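Local coordinates for CdiA-CT toxin, Conserved domain protein (Yersinia pseudotuberculosis serotype O:3, PDB 4ZQU) that probably acts as an endonuclease toxin in contact-dependent growth inhibition between bacteria and is bound by its cognate immunity protein CdiI, at residues Thr31-Met45 with Met82-Thr96. Sequence-based numbering, arbitrary orientation.
Sequences TGAVVSAKSLDTQTM and MITSKEVRLAVPVNT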
loop_
_atom_site.group_PDB
_atom_site.type_symbol
_atom_site.label_atom_id
_atom_site.label_comp_id
_atom_site.label_asym_id
_atom_site.label_seq_id
_atom_site.Cartn_x
_atom_site.Cartn_y
_atom_site.Cartn_z
ATOM N N THR A 31 -8.052 11.315 -4.179
ATOM C CA THR A 31 -7.140 12.285 -4.788
ATOM C C THR A 31 -5.705 11.772 -4.912
ATOM O O THR A 31 -4.971 12.193 -5.805
ATOM C CB THR A 31 -7.111 13.612 -4.003
ATOM O OG1 THR A 31 -6.380 13.440 -2.783
ATOM C CG2 THR A 31 -8.521 14.085 -3.698
ATOM N N GLY A 32 -5.300 10.878 -4.018
ATOM C CA GLY A 32 -3.974 10.293 -4.092
ATOM C C GLY A 32 -2.947 10.992 -3.224
ATOM O O GLY A 32 -1.753 10.712 -3.310
ATOM N N ALA A 33 -3.416 11.912 -2.390
ATOM C CA ALA A 33 -2.547 12.601 -1.449
ATOM C C ALA A 33 -2.181 11.679 -0.294
ATOM O O ALA A 33 -3.065 11.166 0.391
ATOM C CB ALA A 33 -3.222 13.855 -0.932
ATOM N N VAL A 34 -0.887 11.454 -0.080
ATOM C CA VAL A 34 -0.456 10.650 1.060
ATOM C C VAL A 34 0.022 11.541 2.199
ATOM O O VAL A 34 0.595 12.608 1.975
ATOM C CB VAL A 34 0.669 9.655 0.691
ATOM C CG1 VAL A 34 0.205 8.699 -0.381
ATOM C CG2 VAL A 34 1.917 10.386 0.242
ATOM N N VAL A 35 -0.232 11.099 3.424
ATOM C CA VAL A 35 0.182 11.843 4.600
ATOM C C VAL A 35 0.944 10.947 5.567
ATOM O O VAL A 35 0.487 9.856 5.911
ATOM C CB VAL A 35 -1.022 12.465 5.333
ATOM C CG1 VAL A 35 -0.572 13.143 6.617
ATOM C CG2 VAL A 35 -1.743 13.453 4.433
ATOM N N SER A 36 2.113 11.407 5.994
ATOM C CA SER A 36 2.864 10.723 7.038
ATOM C C SER A 36 2.818 11.527 8.331
ATOM O O SER A 36 3.290 12.663 8.380
ATOM C CB SER A 36 4.309 10.497 6.612
ATOM O OG SER A 36 5.014 9.799 7.623
ATOM N N ALA A 37 2.240 10.931 9.371
ATOM C CA ALA A 37 2.100 11.588 10.664
ATOM C C ALA A 37 3.278 11.270 11.572
ATOM O O ALA A 37 3.374 10.172 12.119
ATOM C CB ALA A 37 0.791 11.175 11.331
ATOM N N LYS A 38 4.174 12.238 11.727
ATOM C CA LYS A 38 5.326 12.086 12.606
ATOM C C LYS A 38 5.180 12.994 13.820
ATOM O O LYS A 38 4.721 14.129 13.703
ATOM C CB LYS A 38 6.624 12.395 11.854
ATOM C CG LYS A 38 7.892 12.211 12.684
ATOM C CD LYS A 38 9.152 12.495 11.875
ATOM C CE LYS A 38 10.390 12.481 12.763
ATOM N NZ LYS A 38 10.609 11.154 13.403
ATOM N N SER A 39 5.567 12.493 14.986
ATOM C CA SER A 39 5.444 13.266 16.216
ATOM C C SER A 39 6.703 13.193 17.067
ATOM O O SER A 39 7.317 12.137 17.203
ATOM C CB SER A 39 4.244 12.784 17.032
ATOM O OG SER A 39 4.134 13.506 18.247
ATOM N N LEU A 40 7.079 14.327 17.639
ATOM C CA LEU A 40 8.188 14.387 18.580
ATOM C C LEU A 40 7.691 14.908 19.917
ATOM O O LEU A 40 7.220 16.037 20.001
ATOM C CB LEU A 40 9.299 15.286 18.044
ATOM C CG LEU A 40 9.988 14.800 16.771
ATOM C CD1 LEU A 40 10.762 15.931 16.125
ATOM C CD2 LEU A 40 10.908 13.635 17.086
ATOM N N ASP A 41 7.773 14.089 20.961
ATOM C CA ASP A 41 7.345 14.546 22.277
ATOM C C ASP A 41 8.493 15.251 22.996
ATOM O O ASP A 41 9.605 15.336 22.472
ATOM C CB ASP A 41 6.790 13.387 23.121
ATOM C CG ASP A 41 7.760 12.225 23.255
ATOM O OD1 ASP A 41 8.986 12.452 23.304
ATOM O OD2 ASP A 41 7.284 11.072 23.325
ATOM N N THR A 42 8.211 15.757 24.193
ATOM C CA THR A 42 9.175 16.551 24.949
ATOM C C THR A 42 10.425 15.754 25.310
ATOM O O THR A 42 11.533 16.290 25.312
ATOM C CB THR A 42 8.550 17.103 26.244
ATOM O OG1 THR A 42 8.094 16.015 27.059
ATOM C CG2 THR A 42 7.378 18.017 25.923
ATOM N N GLN A 43 10.238 14.474 25.611
ATOM C CA GLN A 43 11.346 13.620 26.018
ATOM C C GLN A 43 12.273 13.297 24.853
ATOM O O GLN A 43 13.496 13.378 24.985
ATOM C CB GLN A 43 10.817 12.331 26.643
ATOM C CG GLN A 43 10.069 12.548 27.945
ATOM C CD GLN A 43 10.958 13.072 29.056
ATOM O OE1 GLN A 43 10.971 14.269 29.346
ATOM N NE2 GLN A 43 11.707 12.174 29.687
ATOM N N THR A 44 11.685 12.931 23.716
ATOM C CA THR A 44 12.456 12.594 22.523
ATOM C C THR A 44 13.148 13.832 21.955
ATOM O O THR A 44 14.274 13.755 21.459
ATOM C CB THR A 44 11.561 11.961 21.440
ATOM O OG1 THR A 44 10.835 10.862 22.002
ATOM C CG2 THR A 44 12.397 11.462 20.273
ATOM N N MET A 45 12.470 14.973 22.037
ATOM C CA MET A 45 13.045 16.239 21.596
ATOM C C MET A 45 14.233 16.617 22.475
ATOM O O MET A 45 15.233 17.151 21.995
ATOM C CB MET A 45 11.988 17.347 21.616
ATOM C CG MET A 45 12.475 18.672 21.058
ATOM S SD MET A 45 12.972 18.548 19.328
ATOM C CE MET A 45 11.381 18.559 18.515
ATOM N N MET A 82 -0.055 5.900 -7.828
ATOM C CA MET A 82 -1.313 6.312 -7.213
ATOM C C MET A 82 -1.171 7.644 -6.489
ATOM O O MET A 82 -2.139 8.382 -6.325
ATOM C CB MET A 82 -1.797 5.249 -6.225
ATOM C CG MET A 82 -1.831 3.835 -6.775
ATOM S SD MET A 82 -1.964 2.606 -5.459
ATOM C CE MET A 82 -1.951 1.081 -6.394
ATOM N N ILE A 83 0.049 7.938 -6.056
ATOM C CA ILE A 83 0.320 9.092 -5.210
ATOM C C ILE A 83 0.469 10.382 -6.013
ATOM O O ILE A 83 1.301 10.465 -6.920
ATOM C CB ILE A 83 1.592 8.856 -4.381
ATOM C CG1 ILE A 83 1.483 7.532 -3.620
ATOM C CG2 ILE A 83 1.843 10.021 -3.439
ATOM C CD1 ILE A 83 2.753 7.126 -2.906
ATOM N N THR A 84 -0.336 11.388 -5.676
ATOM C CA THR A 84 -0.293 12.667 -6.385
ATOM C C THR A 84 0.422 13.742 -5.577
ATOM O O THR A 84 0.945 14.704 -6.136
ATOM C CB THR A 84 -1.706 13.171 -6.743
ATOM O OG1 THR A 84 -2.496 13.275 -5.554
ATOM C CG2 THR A 84 -2.382 12.220 -7.719
ATOM N N SER A 85 0.435 13.585 -4.258
ATOM C CA SER A 85 1.170 14.505 -3.399
ATOM C C SER A 85 1.615 13.803 -2.124
ATOM O O SER A 85 0.980 12.849 -1.675
ATOM C CB SER A 85 0.324 15.735 -3.065
ATOM O OG SER A 85 -0.860 15.372 -2.384
ATOM N N LYS A 86 2.720 14.276 -1.556
ATOM C CA LYS A 86 3.288 13.686 -0.352
ATOM C C LYS A 86 3.462 14.747 0.725
ATOM O O LYS A 86 3.921 15.854 0.447
ATOM C CB LYS A 86 4.628 13.013 -0.662
ATOM C CG LYS A 86 4.540 11.910 -1.708
ATOM C CD LYS A 86 5.909 11.368 -2.094
ATOM C CE LYS A 86 5.775 10.267 -3.139
ATOM N NZ LYS A 86 7.088 9.724 -3.583
ATOM N N GLU A 87 3.091 14.410 1.954
ATOM C CA GLU A 87 3.183 15.365 3.050
ATOM C C GLU A 87 3.550 14.710 4.372
ATOM O O GLU A 87 3.045 13.641 4.711
ATOM C CB GLU A 87 1.864 16.120 3.213
ATOM C CG GLU A 87 1.873 17.116 4.359
ATOM C CD GLU A 87 0.511 17.701 4.636
ATOM O OE1 GLU A 87 -0.494 17.093 4.211
ATOM O OE2 GLU A 87 0.444 18.772 5.274
ATOM N N VAL A 88 4.433 15.362 5.118
ATOM C CA VAL A 88 4.721 14.940 6.479
ATOM C C VAL A 88 4.104 15.923 7.468
ATOM O O VAL A 88 4.433 17.109 7.465
ATOM C CB VAL A 88 6.231 14.833 6.742
ATOM C CG1 VAL A 88 6.477 14.327 8.154
ATOM C CG2 VAL A 88 6.886 13.916 5.723
ATOM N N ARG A 89 3.194 15.420 8.297
ATOM C CA ARG A 89 2.583 16.220 9.352
ATOM C C ARG A 89 3.367 16.045 10.647
ATOM O O ARG A 89 3.263 15.012 11.314
ATOM C CB ARG A 89 1.119 15.827 9.551
ATOM C CG ARG A 89 0.209 16.201 8.392
ATOM C CD ARG A 89 -0.296 17.628 8.521
ATOM N NE ARG A 89 -1.121 17.811 9.715
ATOM C CZ ARG A 89 -2.427 17.559 9.772
ATOM N NH1 ARG A 89 -3.067 17.109 8.701
ATOM N NH2 ARG A 89 -3.093 17.756 10.903
ATOM N N LEU A 90 4.151 17.062 10.993
ATOM C CA LEU A 90 5.095 16.970 12.100
ATOM C C LEU A 90 4.623 17.704 13.348
ATOM O O LEU A 90 4.336 18.900 13.307
ATOM C CB LEU A 90 6.457 17.519 11.669
ATOM C CG LEU A 90 7.590 17.430 12.690
ATOM C CD1 LEU A 90 8.004 15.982 12.908
ATOM C CD2 LEU A 90 8.775 18.273 12.246
ATOM N N ALA A 91 4.555 16.980 14.460
ATOM C CA ALA A 91 4.246 17.584 15.748
ATOM C C ALA A 91 5.531 17.816 16.540
ATOM O O ALA A 91 6.347 16.907 16.688
ATOM C CB ALA A 91 3.284 16.710 16.531
ATOM N N VAL A 92 5.713 19.038 17.032
ATOM C CA VAL A 92 6.868 19.370 17.862
ATOM C C VAL A 92 6.423 20.028 19.172
ATOM O O VAL A 92 5.452 20.785 19.196
ATOM C CB VAL A 92 7.860 20.299 17.118
ATOM C CG1 VAL A 92 8.466 19.580 15.919
ATOM C CG2 VAL A 92 7.182 21.589 16.690
ATOM N N PRO A 93 7.130 19.727 20.272
ATOM C CA PRO A 93 6.758 20.209 21.605
ATOM C C PRO A 93 7.213 21.637 21.890
ATOM O O PRO A 93 7.831 22.280 21.043
ATOM C CB PRO A 93 7.468 19.224 22.531
ATOM C CG PRO A 93 8.683 18.837 21.778
ATOM C CD PRO A 93 8.312 18.850 20.320
ATOM N N VAL A 94 6.911 22.115 23.092
ATOM C CA VAL A 94 7.205 23.489 23.480
ATOM C C VAL A 94 8.667 23.689 23.869
ATOM O O VAL A 94 9.191 24.799 23.778
ATOM C CB VAL A 94 6.311 23.934 24.653
ATOM C CG1 VAL A 94 4.853 23.961 24.223
ATOM C CG2 VAL A 94 6.499 23.007 25.845
ATOM N N ASN A 95 9.325 22.613 24.295
ATOM C CA ASN A 95 10.719 22.699 24.725
ATOM C C ASN A 95 11.695 22.618 23.554
ATOM O O ASN A 95 12.896 22.420 23.749
ATOM C CB ASN A 95 11.037 21.600 25.745
ATOM C CG ASN A 95 10.991 20.207 25.141
ATOM O OD1 ASN A 95 10.178 19.926 24.262
ATOM N ND2 ASN A 95 11.868 19.327 25.613
ATOM N N THR A 96 11.174 22.770 22.340
ATOM C CA THR A 96 12.006 22.805 21.145
ATOM C C THR A 96 12.866 24.063 21.150
ATOM O O THR A 96 12.346 25.179 21.144
ATOM C CB THR A 96 11.158 22.764 19.859
ATOM O OG1 THR A 96 10.332 21.591 19.862
ATOM C CG2 THR A 96 12.053 22.752 18.628
HETATM O O HOH W 1 -0.080 14.962 0.881
#
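The backbones of Ser36 and Lys38 in strand 33-39 hydrogen-bond to Glu87, Arg89 and Ala91 of strand 85-92 in the parallel ladder at the centre of the mixed sheet, consistent with the PD-(D/E)XK nuclease-like fold. Ser36 N meets Glu87 O at 2.7 Å, almost linearly and close to the C=O axis, whereas the bond from Glu87 N to Val34 O is weak; a water donates to that same carbonyl.

On the face turned to helix 53-66, Val34, Lys86, Ser36, Val88, Lys38 and Leu90 stand in pairs. Lys38, with CG anti to its backbone N (chi1 -178°), runs alongside Leu90, its CG 3.8 Å from Leu90 CD1; the long aliphatic stem suits this greasy neighbour while NZ goes on to Ser57 OG. Val34 uses both branches: CG2 flanks the stem of Lys86, and CG1 lies 3.7 Å from CG1 of Ile83, whose side chain crosses it at about a right angle. The small Ser36 sends OG to Thr23 O.

The other face carries Val35, Glu87 and Arg89. Val35 and Glu87 point the same way, and Val35 CG1 packs on Arg89 CG at 3.6 Å before the arginine chain bends off. Glu87 OE2 is held by Thr119 OG1 on the neighbouring strand 117-122. Further on, Ser39 and Ala91, both small, let Trp3 of helix 3-9 pack against this face.

Past the strands, Asp41 caps helix 42-47, OD1 accepting from both N and OG1 of Thr44. The rigid ring of Pro93 packs against the first turn of the helix, CB meeting Thr42 CG2 and CG meeting Met45 CB; bends at chi2 and chi3 curl the flexible methionine back, placing CE 3.6 Å from Pro93 CD. Beyond it, Asn95 ND2 donates to Thr42 O at 3.1 Å, while its OD1 is buried without a polar partner, 3.8 Å from Thr42 CG2.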